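Local structure of effector protein Lem4 (lpg1101) (Legionella pneumophila subsp. pneumophila, 6CGJ) at residues Tyr21-Gly26 / Ile152-Glu157; Val16-Tyr21 / Pro86-Val91. The protein acts as a membrane-associated protein tyrosine phosphatase, a translocated Legionella effector whose magnesium-binding haloacid dehalogenase (HAD) domain forms this chain. All coordinates share one frame; numbering follows the deposited sequence.

Contact 1 of 2, residues Tyr21-Gly26 / Ile152-Glu157. With MG (magnesium ion), chain B.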
loop_
_atom_site.group_PDB
_atom_site.type_symbol
_atom_site.label_atom_id
_atom_site.label_comp_id
_atom_site.label_asym_id
_atom_site.label_seq_id
_atom_site.Cartn_x
_atom_site.Cartn_y
_atom_site.Cartn_z
ATOM N N TYR A 21 2.506 6.242 0.341
ATOM C CA TYR A 21 1.139 5.803 0.055
ATOM C C TYR A 21 1.158 4.870 -1.146
ATOM O O TYR A 21 1.543 5.288 -2.243
ATOM C CB TYR A 21 0.240 6.995 -0.258
ATOM C CG TYR A 21 -0.134 7.862 0.909
ATOM C CD1 TYR A 21 -1.045 7.424 1.863
ATOM C CD2 TYR A 21 0.394 9.156 1.026
ATOM C CE1 TYR A 21 -1.429 8.242 2.921
ATOM C CE2 TYR A 21 0.029 9.974 2.084
ATOM C CZ TYR A 21 -0.874 9.507 3.032
ATOM O OH TYR A 21 -1.243 10.332 4.079
ATOM N N LEU A 22 0.693 3.633 -0.962
ATOM C CA LEU A 22 0.742 2.625 -2.008
ATOM C C LEU A 22 -0.650 2.067 -2.268
ATOM O O LEU A 22 -1.325 1.610 -1.343
ATOM C CB LEU A 22 1.674 1.473 -1.625
ATOM C CG LEU A 22 3.122 1.853 -1.308
ATOM C CD1 LEU A 22 3.916 0.596 -0.875
ATOM C CD2 LEU A 22 3.773 2.535 -2.505
ATOM N N ASP A 23 -1.070 2.114 -3.520
ATOM C CA ASP A 23 -2.124 1.220 -3.979
ATOM C C ASP A 23 -1.655 -0.230 -3.819
ATOM O O ASP A 23 -0.454 -0.517 -3.776
ATOM C CB ASP A 23 -2.446 1.535 -5.437
ATOM C CG ASP A 23 -3.423 0.536 -6.055
ATOM O OD1 ASP A 23 -4.541 0.391 -5.515
ATOM O OD2 ASP A 23 -3.064 -0.080 -7.076
ATOM N N PHE A 24 -2.611 -1.164 -3.749
ATOM C CA PHE A 24 -2.224 -2.566 -3.641
ATOM C C PHE A 24 -2.273 -3.272 -5.002
ATOM O O PHE A 24 -1.224 -3.614 -5.555
ATOM C CB PHE A 24 -3.109 -3.296 -2.625
ATOM C CG PHE A 24 -2.664 -4.715 -2.356
ATOM C CD1 PHE A 24 -1.523 -4.967 -1.610
ATOM C CD2 PHE A 24 -3.375 -5.783 -2.879
ATOM C CE1 PHE A 24 -1.093 -6.280 -1.372
ATOM C CE2 PHE A 24 -2.959 -7.096 -2.650
ATOM C CZ PHE A 24 -1.822 -7.342 -1.896
ATOM N N ASP A 25 -3.464 -3.470 -5.560
ATOM C CA ASP A 25 -3.615 -4.314 -6.748
ATOM C C ASP A 25 -3.014 -3.657 -7.991
ATOM O O ASP A 25 -3.447 -2.578 -8.409
ATOM C CB ASP A 25 -5.093 -4.619 -6.983
ATOM C CG ASP A 25 -5.694 -5.470 -5.885
ATOM O OD1 ASP A 25 -6.517 -4.942 -5.107
ATOM O OD2 ASP A 25 -5.364 -6.671 -5.816
ATOM N N GLY A 26 -2.045 -4.333 -8.613
ATOM C CA GLY A 26 -1.380 -3.815 -9.793
ATOM C C GLY A 26 -0.253 -2.858 -9.496
ATOM O O GLY A 26 0.446 -2.433 -10.423
ATOM N N ILE A 152 3.819 8.496 -3.668
ATOM C CA ILE A 152 2.526 7.924 -4.049
ATOM C C ILE A 152 2.755 7.042 -5.266
ATOM O O ILE A 152 3.281 7.515 -6.283
ATOM C CB ILE A 152 1.478 9.008 -4.361
ATOM C CG1 ILE A 152 1.138 9.809 -3.108
ATOM C CG2 ILE A 152 0.213 8.362 -4.963
ATOM C CD1 ILE A 152 0.223 11.008 -3.390
ATOM N N CYS A 153 2.354 5.768 -5.173
ATOM C CA CYS A 153 2.426 4.838 -6.297
ATOM C C CYS A 153 1.060 4.225 -6.577
ATOM O O CYS A 153 0.391 3.745 -5.655
ATOM C CB CYS A 153 3.433 3.718 -6.032
ATOM S SG CYS A 153 5.094 4.392 -5.812
ATOM N N ASP A 154 0.661 4.228 -7.852
ATOM C CA ASP A 154 -0.633 3.675 -8.244
ATOM C C ASP A 154 -0.581 3.327 -9.721
ATOM O O ASP A 154 -0.116 4.132 -10.531
ATOM C CB ASP A 154 -1.777 4.671 -7.954
ATOM C CG ASP A 154 -3.112 3.988 -7.785
ATOM O OD1 ASP A 154 -3.426 3.119 -8.611
ATOM O OD2 ASP A 154 -3.843 4.314 -6.821
ATOM N N ASP A 155 -1.038 2.124 -10.067
ATOM C CA ASP A 155 -1.077 1.735 -11.467
ATOM C C ASP A 155 -2.231 2.391 -12.218
ATOM O O ASP A 155 -2.223 2.397 -13.457
ATOM C CB ASP A 155 -1.169 0.214 -11.584
ATOM C CG ASP A 155 -2.469 -0.349 -11.022
ATOM O OD1 ASP A 155 -2.778 -0.108 -9.835
ATOM O OD2 ASP A 155 -3.177 -1.044 -11.791
ATOM N N ASP A 156 -3.200 2.949 -11.499
ATOM C CA ASP A 156 -4.378 3.588 -12.084
ATOM C C ASP A 156 -4.227 5.097 -11.942
ATOM O O ASP A 156 -4.163 5.611 -10.821
ATOM C CB ASP A 156 -5.655 3.103 -11.394
ATOM C CG ASP A 156 -6.922 3.592 -12.078
ATOM O OD1 ASP A 156 -7.104 4.818 -12.213
ATOM O OD2 ASP A 156 -7.736 2.736 -12.497
ATOM N N GLU A 157 -4.161 5.797 -13.077
ATOM C CA GLU A 157 -3.863 7.225 -13.045
ATOM C C GLU A 157 -4.934 8.001 -12.292
ATOM O O GLU A 157 -4.620 8.930 -11.536
ATOM C CB GLU A 157 -3.715 7.762 -14.468
ATOM C CG GLU A 157 -3.124 9.158 -14.537
ATOM C CD GLU A 157 -2.886 9.613 -15.961
ATOM O OE1 GLU A 157 -3.513 9.045 -16.879
ATOM O OE2 GLU A 157 -2.071 10.537 -16.164
HETATM MG MG MG B . -4.274 -0.691 -8.623
HETATM O O HOH W 1 -5.822 -1.219 -7.335
HETATM O O HOH W 2 -5.226 1.160 -8.684
HETATM O O HOH W 3 -5.409 -1.469 -10.286
#

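Contact 2 of 2, residues Val16-Tyr21 / Pro86-Val91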
loop_
_atom_site.group_PDB
_atom_site.type_symbol
_atom_site.label_atom_id
_atom_site.label_comp_id
_atom_site.label_asym_id
_atom_site.label_seq_id
_atom_site.Cartn_x
_atom_site.Cartn_y
_atom_site.Cartn_z
ATOM N N VAL A 16 5.423 11.767 12.487
ATOM C CA VAL A 16 5.506 11.060 11.221
ATOM C C VAL A 16 5.632 12.143 10.164
ATOM O O VAL A 16 4.645 12.805 9.833
ATOM C CB VAL A 16 4.282 10.178 10.968
ATOM C CG1 VAL A 16 4.329 9.599 9.568
ATOM C CG2 VAL A 16 4.207 9.074 12.019
ATOM N N LYS A 17 6.843 12.342 9.644
ATOM C CA LYS A 17 7.058 13.359 8.623
ATOM C C LYS A 17 7.080 12.804 7.210
ATOM O O LYS A 17 6.904 13.577 6.263
ATOM C CB LYS A 17 8.379 14.103 8.867
ATOM C CG LYS A 17 8.472 14.763 10.214
ATOM C CD LYS A 17 9.695 15.662 10.279
ATOM N N ASN A 18 7.299 11.499 7.037
ATOM C CA ASN A 18 7.492 10.899 5.722
ATOM C C ASN A 18 6.551 9.716 5.557
ATOM O O ASN A 18 6.533 8.813 6.398
ATOM C CB ASN A 18 8.942 10.441 5.550
ATOM C CG ASN A 18 9.929 11.546 5.880
ATOM O OD1 ASN A 18 9.941 12.586 5.223
ATOM N ND2 ASN A 18 10.750 11.338 6.911
ATOM N N ILE A 19 5.778 9.714 4.475
ATOM C CA ILE A 19 4.747 8.702 4.296
ATOM C C ILE A 19 4.802 8.202 2.869
ATOM O O ILE A 19 4.863 9.001 1.928
ATOM C CB ILE A 19 3.344 9.244 4.620
ATOM C CG1 ILE A 19 3.297 9.728 6.068
ATOM C CG2 ILE A 19 2.281 8.134 4.381
ATOM C CD1 ILE A 19 2.031 10.513 6.416
ATOM N N VAL A 20 4.762 6.879 2.717
ATOM C CA VAL A 20 4.686 6.210 1.428
ATOM C C VAL A 20 3.259 5.690 1.289
ATOM O O VAL A 20 2.831 4.824 2.060
ATOM C CB VAL A 20 5.721 5.084 1.337
ATOM C CG1 VAL A 20 5.541 4.281 0.058
ATOM C CG2 VAL A 20 7.147 5.672 1.439
ATOM N N TYR A 21 2.506 6.242 0.341
ATOM C CA TYR A 21 1.139 5.803 0.055
ATOM C C TYR A 21 1.158 4.870 -1.146
ATOM O O TYR A 21 1.543 5.288 -2.243
ATOM C CB TYR A 21 0.240 6.995 -0.258
ATOM C CG TYR A 21 -0.134 7.862 0.909
ATOM C CD1 TYR A 21 -1.045 7.424 1.863
ATOM C CD2 TYR A 21 0.394 9.156 1.026
ATOM C CE1 TYR A 21 -1.429 8.242 2.921
ATOM C CE2 TYR A 21 0.029 9.974 2.084
ATOM C CZ TYR A 21 -0.874 9.507 3.032
ATOM O OH TYR A 21 -1.243 10.332 4.079
ATOM N N PRO A 86 10.519 4.088 12.496
ATOM C CA PRO A 86 9.321 4.913 12.292
ATOM C C PRO A 86 9.543 6.223 11.535
ATOM O O PRO A 86 8.603 7.013 11.443
ATOM C CB PRO A 86 8.889 5.224 13.723
ATOM C CG PRO A 86 10.200 5.383 14.445
ATOM C CD PRO A 86 11.164 4.400 13.785
ATOM N N GLN A 87 10.746 6.461 11.012
ATOM C CA GLN A 87 11.016 7.725 10.330
ATOM C C GLN A 87 10.288 7.826 8.995
ATOM O O GLN A 87 10.072 8.942 8.505
ATOM C CB GLN A 87 12.520 7.905 10.115
ATOM C CG GLN A 87 13.277 8.386 11.354
ATOM C CD GLN A 87 13.560 7.267 12.341
ATOM O OE1 GLN A 87 13.938 6.161 11.951
ATOM N NE2 GLN A 87 13.386 7.554 13.629
ATOM N N VAL A 88 9.939 6.687 8.399
ATOM C CA VAL A 88 9.079 6.599 7.223
ATOM C C VAL A 88 7.968 5.611 7.537
ATOM O O VAL A 88 8.225 4.541 8.101
ATOM C CB VAL A 88 9.851 6.137 5.966
ATOM C CG1 VAL A 88 8.899 6.056 4.766
ATOM C CG2 VAL A 88 10.998 7.066 5.669
ATOM N N LYS A 89 6.739 5.949 7.154
ATOM C CA LYS A 89 5.586 5.077 7.361
ATOM C C LYS A 89 5.001 4.625 6.029
ATOM O O LYS A 89 4.958 5.397 5.065
ATOM C CB LYS A 89 4.496 5.782 8.170
ATOM C CG LYS A 89 4.871 6.013 9.628
ATOM C CD LYS A 89 4.195 4.996 10.533
ATOM C CE LYS A 89 4.675 5.146 11.967
ATOM N NZ LYS A 89 4.006 4.160 12.862
ATOM N N ILE A 90 4.532 3.377 5.989
ATOM C CA ILE A 90 3.872 2.810 4.817
ATOM C C ILE A 90 2.374 2.778 5.066
ATOM O O ILE A 90 1.925 2.276 6.107
ATOM C CB ILE A 90 4.388 1.393 4.512
ATOM C CG1 ILE A 90 5.906 1.400 4.352
ATOM C CG2 ILE A 90 3.705 0.861 3.276
ATOM C CD1 ILE A 90 6.489 -0.006 4.373
ATOM N N VAL A 91 1.603 3.288 4.103
ATOM C CA VAL A 91 0.144 3.259 4.126
ATOM C C VAL A 91 -0.331 2.636 2.817
ATOM O O VAL A 91 -0.025 3.148 1.732
ATOM C CB VAL A 91 -0.467 4.662 4.300
ATOM C CG1 VAL A 91 -2.005 4.579 4.290
ATOM C CG2 VAL A 91 0.018 5.304 5.583
HETATM O O HOH W 4 9.337 10.953 10.298
#

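Contact 1 of 2, residues Tyr21-Gly26 / Ile152-Glu157
D23 and D155 meet through a shared magnesium ion. D23 OD2 lies 2.1 Å from the magnesium and D155 OD1 2.0 Å. The backbone O of D25 is a third protein ligand, and three waters complete six ligands. The metal explains why D23 OD2 and D155 OD1, both acceptors, can lie only 2.8 Å apart. D155 reaches it with CG lodged between its own backbone N and carbonyl carbon (chi1 65°), a rotation that brings OD1 onto the magnesium, beside D23 OD2. Each water on the metal also donates to a carboxylate oxygen: one to D23 OD1, one to D154 OD1 and one to D155 OD2. D154 thus joins the site from the second shell. Its carboxylate stacks on that of D23, the planes 4° apart, with D154 OD2 3.4 Å from D23 CB. K132 makes salt bridges to both D23 OD1 and D154 OD2, tying the two stacked carboxylates together. D154 OD1 is gripped a second time by the backbone N of D156 (2.9 Å), whose N-H meets it on the anti side, out of the carboxylate plane, and closes an Asx turn, while T27 donates to D23 OD2. The side-chain end of D25 leads away from 152-157, its OD1 taking a hydrogen bond from N96 ND2. Behind the metal, two nearly straight parallel-strand bonds, C153 N to Y21 O and D23 N to C153 O, fix the strand ends side by side, and L22 CD2 packs 3.7 Å from C153 CB. Acidic residues converging on magnesium at the C-terminal edge of adjacent parallel strands, with D23 and D25 in a DxDx(T/V) pattern, are the signature of the HAD superfamily active site.

Contact 2 of 2, residues Val16-Tyr21 / Pro86-Val91
V20 is bonded into the neighbouring strand through both its backbone N and its backbone O: its N donates to K89 O and its O accepts from V91 N, both at 2.8 Å. These are the straightest bonds of the pairing and mark its tight part. Beside them the side chains close up in two layers. I19 CG2 meets V91 CG2 at 3.8 Å and also sits over the centre of the Y21 ring, 3.6 Å above its plane; V91 CB lies 3.7 Å from CD1 of that ring. On the opposite face of the sheet, V20 CG2 touches V88 CG1.

K89 N still donates to N18 O, less directly, tilted 23° from the carbonyl plane. Before that point, at Q87, side-chain and water bridges take over and the contact faces solvent, Q87 exposed, V16 and N18 partly so. N18 ND2 donates to Q87 O at 3.0 Å, with Q87 O nearly in the plane of the N18 amide, though ND2 is tilted from the plane of the Q87 carbonyl; N18 OD1 accepts from the backbone of F149. A water links K17 N to the same Q87 O. V16 CG1 rests on K89 CG at 3.6 Å, and K89 bends at chi2 (-102°), its NZ hydrogen-bonded to H85 NE2.

Helix 132-140 packs over the face of I19, Y21 and V91, helix 72-82 meets V88 and I90 on the other, and strand 150-153 flanks 19-23 on the side away from 89-93.

How the contacts relate
Contact 1 and contact 2 share Y21 and use opposite edges of strand 19-23, the middle strand of the parallel sheet. They join where L22 N probably bonds to V91 O. Both are largely buried, yet their chemistry differs with position along the strand. Contact 1 extends past the C-terminal strand ends, where carboxylates, waters and magnesium replace regular sheet bonding. Contact 2 covers the earlier part of the strand, apolar in its interior and fraying into partly exposed loops. The central strand thus carries a metal site at one end and hydrophobic packing behind it.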